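Local coordinates for galactose-binding-like protein (Bacteroides thetaiotaomicron, PDB 7M1B) that is a SusE-like protein that probably binds galactose-type sugars for a gut bacterium and may have some capacity to degrade glycans, at residues 133-145 / 177-189. Residues are numbered along the deposited sequence; the frame is centred on the assembly and turned at random.
Sequences GGRNYLIFDVSTK and DFKVRVRDLYDNQ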
loop_
_atom_site.group_PDB
_atom_site.type_symbol
_atom_site.label_atom_id
_atom_site.label_comp_id
_atom_site.label_asym_id
_atom_site.label_seq_id
_atom_site.Cartn_x
_atom_site.Cartn_y
_atom_site.Cartn_z
ATOM N N GLY A 133 21.744 -8.059 -14.683
ATOM C CA GLY A 133 22.729 -7.005 -14.428
ATOM C C GLY A 133 23.248 -6.330 -15.704
ATOM O O GLY A 133 23.818 -5.199 -15.654
ATOM N N GLY A 134 23.122 -7.015 -16.849
ATOM C CA GLY A 134 23.466 -6.445 -18.143
ATOM C C GLY A 134 22.393 -5.555 -18.787
ATOM O O GLY A 134 22.744 -4.900 -19.785
ATOM N N ARG A 135 21.154 -5.519 -18.254
ATOM C CA ARG A 135 20.066 -4.763 -18.880
ATOM C C ARG A 135 19.858 -5.260 -20.318
ATOM O O ARG A 135 19.976 -4.484 -21.407
ATOM C CB ARG A 135 20.314 -3.252 -18.757
ATOM C CG ARG A 135 20.633 -2.740 -17.353
ATOM C CD ARG A 135 19.248 -2.255 -16.771
ATOM N NE ARG A 135 18.407 -1.811 -17.865
ATOM C CZ ARG A 135 17.476 -0.847 -17.803
ATOM N NH1 ARG A 135 17.275 -0.141 -16.688
ATOM N NH2 ARG A 135 16.717 -0.626 -18.862
ATOM N N ASN A 136 19.790 -6.605 -20.389
ATOM C CA ASN A 136 19.542 -7.202 -21.686
ATOM C C ASN A 136 18.037 -7.314 -21.826
ATOM O O ASN A 136 17.274 -7.240 -20.855
ATOM C CB ASN A 136 20.207 -8.568 -21.843
ATOM C CG ASN A 136 21.714 -8.411 -21.882
ATOM O OD1 ASN A 136 22.381 -8.619 -20.864
ATOM N ND2 ASN A 136 22.209 -7.927 -23.015
ATOM N N TYR A 137 17.630 -7.541 -23.058
ATOM C CA TYR A 137 16.228 -7.579 -23.424
ATOM C C TYR A 137 15.744 -9.019 -23.409
ATOM O O TYR A 137 16.190 -9.861 -24.148
ATOM C CB TYR A 137 15.968 -6.854 -24.741
ATOM C CG TYR A 137 14.537 -6.708 -25.205
ATOM C CD1 TYR A 137 13.771 -5.623 -24.797
ATOM C CD2 TYR A 137 13.946 -7.634 -26.052
ATOM C CE1 TYR A 137 12.453 -5.463 -25.205
ATOM C CE2 TYR A 137 12.639 -7.474 -26.493
ATOM C CZ TYR A 137 11.899 -6.371 -26.101
ATOM O OH TYR A 137 10.583 -6.257 -26.497
ATOM N N LEU A 138 14.868 -9.332 -22.442
ATOM C CA LEU A 138 14.430 -10.693 -22.156
ATOM C C LEU A 138 12.914 -10.717 -22.394
ATOM O O LEU A 138 12.340 -9.616 -22.405
ATOM C CB LEU A 138 14.820 -11.035 -20.699
ATOM C CG LEU A 138 16.335 -11.056 -20.404
ATOM C CD1 LEU A 138 16.546 -11.240 -18.892
ATOM C CD2 LEU A 138 17.052 -12.186 -21.176
ATOM N N ILE A 139 12.390 -11.897 -22.768
ATOM C CA ILE A 139 10.949 -12.160 -23.008
ATOM C C ILE A 139 10.547 -13.338 -22.128
ATOM O O ILE A 139 11.107 -14.438 -22.239
ATOM C CB ILE A 139 10.760 -12.473 -24.519
ATOM C CG1 ILE A 139 11.655 -11.589 -25.397
ATOM C CG2 ILE A 139 9.273 -12.344 -24.944
ATOM C CD1 ILE A 139 11.227 -10.137 -25.457
ATOM N N PHE A 140 9.601 -13.069 -21.232
ATOM C CA PHE A 140 9.185 -14.131 -20.343
ATOM C C PHE A 140 7.832 -14.649 -20.802
ATOM O O PHE A 140 6.907 -13.855 -20.941
ATOM C CB PHE A 140 9.087 -13.568 -18.927
ATOM C CG PHE A 140 10.404 -13.201 -18.282
ATOM C CD1 PHE A 140 11.091 -12.039 -18.646
ATOM C CD2 PHE A 140 10.972 -14.014 -17.304
ATOM C CE1 PHE A 140 12.277 -11.687 -18.013
ATOM C CE2 PHE A 140 12.149 -13.655 -16.656
ATOM C CZ PHE A 140 12.797 -12.493 -17.002
ATOM N N ASP A 141 7.738 -15.962 -21.065
ATOM C CA ASP A 141 6.462 -16.549 -21.467
ATOM C C ASP A 141 5.954 -17.359 -20.281
ATOM O O ASP A 141 6.631 -18.304 -19.861
ATOM C CB ASP A 141 6.621 -17.501 -22.663
ATOM C CG ASP A 141 6.897 -16.765 -23.961
ATOM O OD1 ASP A 141 6.178 -15.758 -24.221
ATOM O OD2 ASP A 141 7.845 -17.183 -24.687
ATOM N N VAL A 142 4.767 -17.012 -19.751
ATOM C CA VAL A 142 4.317 -17.635 -18.499
ATOM C C VAL A 142 3.024 -18.424 -18.759
ATOM O O VAL A 142 1.997 -17.823 -19.260
ATOM C CB VAL A 142 4.082 -16.628 -17.348
ATOM C CG1 VAL A 142 3.591 -17.353 -16.103
ATOM C CG2 VAL A 142 5.341 -15.825 -17.044
ATOM N N SER A 143 3.119 -19.755 -18.547
ATOM C CA SER A 143 2.032 -20.640 -18.952
ATOM C C SER A 143 1.304 -21.207 -17.744
ATOM O O SER A 143 1.897 -21.419 -16.681
ATOM C CB SER A 143 2.532 -21.752 -19.856
ATOM O OG SER A 143 3.251 -21.232 -20.969
ATOM N N THR A 144 0.003 -21.446 -17.935
ATOM C CA THR A 144 -0.780 -22.212 -16.978
ATOM C C THR A 144 -1.610 -23.204 -17.785
ATOM O O THR A 144 -1.692 -23.084 -19.013
ATOM C CB THR A 144 -1.594 -21.343 -15.997
ATOM O OG1 THR A 144 -2.599 -20.639 -16.745
ATOM C CG2 THR A 144 -0.756 -20.348 -15.222
ATOM N N LYS A 145 -2.191 -24.189 -17.089
ATOM C CA LYS A 145 -2.934 -25.251 -17.750
ATOM C C LYS A 145 -4.380 -24.793 -17.998
ATOM O O LYS A 145 -4.918 -24.080 -17.118
ATOM C CB LYS A 145 -2.861 -26.559 -16.954
ATOM C CG LYS A 145 -1.508 -27.269 -16.957
ATOM C CD LYS A 145 -1.622 -28.756 -16.629
ATOM C CE LYS A 145 -0.292 -29.426 -16.329
ATOM N NZ LYS A 145 -0.004 -29.518 -14.875
ATOM N N ASP A 177 -0.339 -24.988 -11.130
ATOM C CA ASP A 177 0.945 -25.286 -11.731
ATOM C C ASP A 177 1.278 -24.166 -12.710
ATOM O O ASP A 177 0.428 -23.795 -13.546
ATOM C CB ASP A 177 0.838 -26.642 -12.440
ATOM C CG ASP A 177 0.405 -27.769 -11.522
ATOM O OD1 ASP A 177 0.816 -27.757 -10.339
ATOM O OD2 ASP A 177 -0.326 -28.672 -12.014
ATOM N N PHE A 178 2.494 -23.627 -12.553
ATOM C CA PHE A 178 2.996 -22.561 -13.403
ATOM C C PHE A 178 4.243 -23.045 -14.145
ATOM O O PHE A 178 5.005 -23.890 -13.647
ATOM C CB PHE A 178 3.284 -21.297 -12.576
ATOM C CG PHE A 178 2.071 -20.677 -11.918
ATOM C CD1 PHE A 178 1.271 -19.779 -12.624
ATOM C CD2 PHE A 178 1.716 -20.988 -10.607
ATOM C CE1 PHE A 178 0.159 -19.184 -12.046
ATOM C CE2 PHE A 178 0.617 -20.373 -10.026
ATOM C CZ PHE A 178 -0.168 -19.497 -10.748
ATOM N N LYS A 179 4.421 -22.510 -15.355
ATOM C CA LYS A 179 5.607 -22.793 -16.160
ATOM C C LYS A 179 6.116 -21.464 -16.718
ATOM O O LYS A 179 5.276 -20.658 -17.184
ATOM C CB LYS A 179 5.210 -23.783 -17.265
ATOM C CG LYS A 179 6.108 -23.863 -18.489
ATOM C CD LYS A 179 5.413 -24.522 -19.670
ATOM C CE LYS A 179 4.983 -25.955 -19.416
ATOM N NZ LYS A 179 5.053 -26.778 -20.648
ATOM N N VAL A 180 7.455 -21.250 -16.635
ATOM C CA VAL A 180 8.104 -20.040 -17.118
ATOM C C VAL A 180 9.252 -20.401 -18.058
ATOM O O VAL A 180 10.075 -21.285 -17.793
ATOM C CB VAL A 180 8.609 -19.076 -16.012
ATOM C CG1 VAL A 180 9.091 -17.759 -16.682
ATOM C CG2 VAL A 180 7.576 -18.805 -14.904
ATOM N N ARG A 181 9.333 -19.708 -19.200
ATOM C CA ARG A 181 10.474 -19.832 -20.115
ATOM C C ARG A 181 10.925 -18.420 -20.470
ATOM O O ARG A 181 10.024 -17.520 -20.545
ATOM C CB ARG A 181 10.059 -20.625 -21.359
ATOM C CG ARG A 181 10.505 -22.082 -21.333
ATOM C CD ARG A 181 10.309 -22.795 -22.652
ATOM N NE ARG A 181 11.571 -23.372 -23.079
ATOM C CZ ARG A 181 11.746 -24.078 -24.189
ATOM N NH1 ARG A 181 10.722 -24.314 -24.991
ATOM N NH2 ARG A 181 12.945 -24.546 -24.492
ATOM N N VAL A 182 12.258 -18.219 -20.623
ATOM C CA VAL A 182 12.857 -16.916 -20.968
ATOM C C VAL A 182 13.510 -17.106 -22.330
ATOM O O VAL A 182 14.195 -18.112 -22.524
ATOM C CB VAL A 182 13.882 -16.431 -19.912
ATOM C CG1 VAL A 182 14.131 -14.913 -20.079
ATOM C CG2 VAL A 182 13.329 -16.651 -18.473
ATOM N N ARG A 183 13.303 -16.104 -23.215
ATOM C CA ARG A 183 13.903 -16.077 -24.566
ATOM C C ARG A 183 14.438 -14.676 -24.894
ATOM O O ARG A 183 14.089 -13.710 -24.208
ATOM C CB ARG A 183 12.968 -16.629 -25.667
ATOM C CG ARG A 183 11.725 -15.754 -26.002
ATOM C CD ARG A 183 10.735 -16.558 -26.832
ATOM N NE ARG A 183 9.469 -15.827 -26.961
ATOM C CZ ARG A 183 9.250 -14.824 -27.811
ATOM N NH1 ARG A 183 10.226 -14.414 -28.612
ATOM N NH2 ARG A 183 8.057 -14.231 -27.843
ATOM N N ASP A 184 15.336 -14.576 -25.895
ATOM C CA ASP A 184 15.948 -13.288 -26.254
ATOM C C ASP A 184 15.593 -13.010 -27.717
ATOM O O ASP A 184 14.922 -13.866 -28.330
ATOM C CB ASP A 184 17.439 -13.221 -25.887
ATOM C CG ASP A 184 18.327 -14.219 -26.676
ATOM O OD1 ASP A 184 17.880 -14.795 -27.711
ATOM O OD2 ASP A 184 19.503 -14.448 -26.278
ATOM N N LEU A 185 16.039 -11.830 -28.231
ATOM C CA LEU A 185 15.697 -11.398 -29.581
ATOM C C LEU A 185 16.665 -12.031 -30.589
ATOM O O LEU A 185 16.618 -11.705 -31.774
ATOM C CB LEU A 185 15.792 -9.868 -29.640
ATOM C CG LEU A 185 14.508 -9.101 -29.311
ATOM C CD1 LEU A 185 14.761 -7.594 -29.369
ATOM C CD2 LEU A 185 13.380 -9.501 -30.282
ATOM N N TYR A 186 17.508 -12.951 -30.110
ATOM C CA TYR A 186 18.438 -13.724 -30.915
ATOM C C TYR A 186 17.960 -15.159 -31.116
ATOM O O TYR A 186 18.704 -15.945 -31.665
ATOM C CB TYR A 186 19.765 -13.786 -30.162
ATOM C CG TYR A 186 20.393 -12.422 -30.055
ATOM C CD1 TYR A 186 20.916 -11.766 -31.141
ATOM C CD2 TYR A 186 20.395 -11.733 -28.861
ATOM C CE1 TYR A 186 21.496 -10.515 -31.066
ATOM C CE2 TYR A 186 20.947 -10.464 -28.759
ATOM C CZ TYR A 186 21.527 -9.857 -29.867
ATOM O OH TYR A 186 22.072 -8.600 -29.767
ATOM N N ASP A 187 16.755 -15.519 -30.656
ATOM C CA ASP A 187 16.192 -16.846 -30.894
ATOM C C ASP A 187 16.716 -17.900 -29.911
ATOM O O ASP A 187 16.473 -19.087 -30.116
ATOM C CB ASP A 187 16.280 -17.269 -32.369
ATOM C CG ASP A 187 15.539 -16.327 -33.306
ATOM O OD1 ASP A 187 14.295 -16.359 -33.303
ATOM O OD2 ASP A 187 16.216 -15.559 -34.024
ATOM N N ASN A 188 17.394 -17.486 -28.828
ATOM C CA ASN A 188 17.767 -18.436 -27.775
ATOM C C ASN A 188 16.543 -18.625 -26.862
ATOM O O ASN A 188 15.739 -17.705 -26.827
ATOM C CB ASN A 188 18.987 -17.911 -26.985
ATOM C CG ASN A 188 20.198 -17.634 -27.830
ATOM O OD1 ASN A 188 20.609 -18.505 -28.574
ATOM N ND2 ASN A 188 20.736 -16.434 -27.735
ATOM N N GLN A 189 16.344 -19.813 -26.240
ATOM C CA GLN A 189 15.232 -20.046 -25.291
ATOM C C GLN A 189 15.618 -21.028 -24.189
ATOM O O GLN A 189 16.211 -22.069 -24.503
ATOM C CB GLN A 189 14.058 -20.778 -25.971
ATOM C CG GLN A 189 12.744 -19.994 -25.895
ATOM C CD GLN A 189 11.578 -20.874 -26.274
ATOM O OE1 GLN A 189 11.679 -21.728 -27.152
ATOM N NE2 GLN A 189 10.458 -20.684 -25.593
HETATM O O HOH W 1 5.860 -20.635 -20.511
#
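Asp141 and Arg183 sit on the same face of two antiparallel strands in adjacent hydrogen-bonded pairs, and their side chains meet diagonally. NE of Arg183 gives its hydrogen to the syn lone pair of Asp141 OD2 (3.1 Å, 154° at the hydrogen), with the carboxylate and guanidinium planes turned only 23° apart. Asp141 OD1 bonds Thr156 OG1 of strand 155-159, so that with Arg183 on OD2 each carboxylate oxygen has a partner. Ile139 CG2, 3.7 Å from Arg183 NH2, sits over one face of the guanidinium. Arg183 reaches there because CG stands between the backbone N and carbonyl carbon (chi1 69°) and the chain then runs extended to NE. Asp141 OD2 would probably lose its charged mate were an alanine here, and one side of Ile139 its guanidinium cover.

Between the strands, the paired residues Ile139-Arg183, Asp141-Arg181 and Ser143-Lys179 each exchange two N-H...O=C bonds, the straightest being Ser143 N to Lys179 O at 2.7 Å. Asp141 O, already bonded to Arg181 N, also accepts from a water that meets Ser143 OG at 2.7 Å. Just past Arg183, Asp184 OD1 takes Tyr186 N and Asn188 N from opposite faces of its plane, an Asx turn, and OD2 takes Asn188 ND2 (2.8 Å). At the far end Lys145 NZ bridges to Asp177 OD2 (3.0 Å), while Asp177 OD1 bonds Thr196 OG1.

On the other face, Val182 CG1 rests over the centre of the Phe140 ring, 4.1 Å from its centroid, a CH-pi contact; Val142 and Val180 continue this layer against Ile128. These are the two central strands of a four-stranded antiparallel sheet packed on a three-stranded one, a small beta-sandwich within the DUF5126 region.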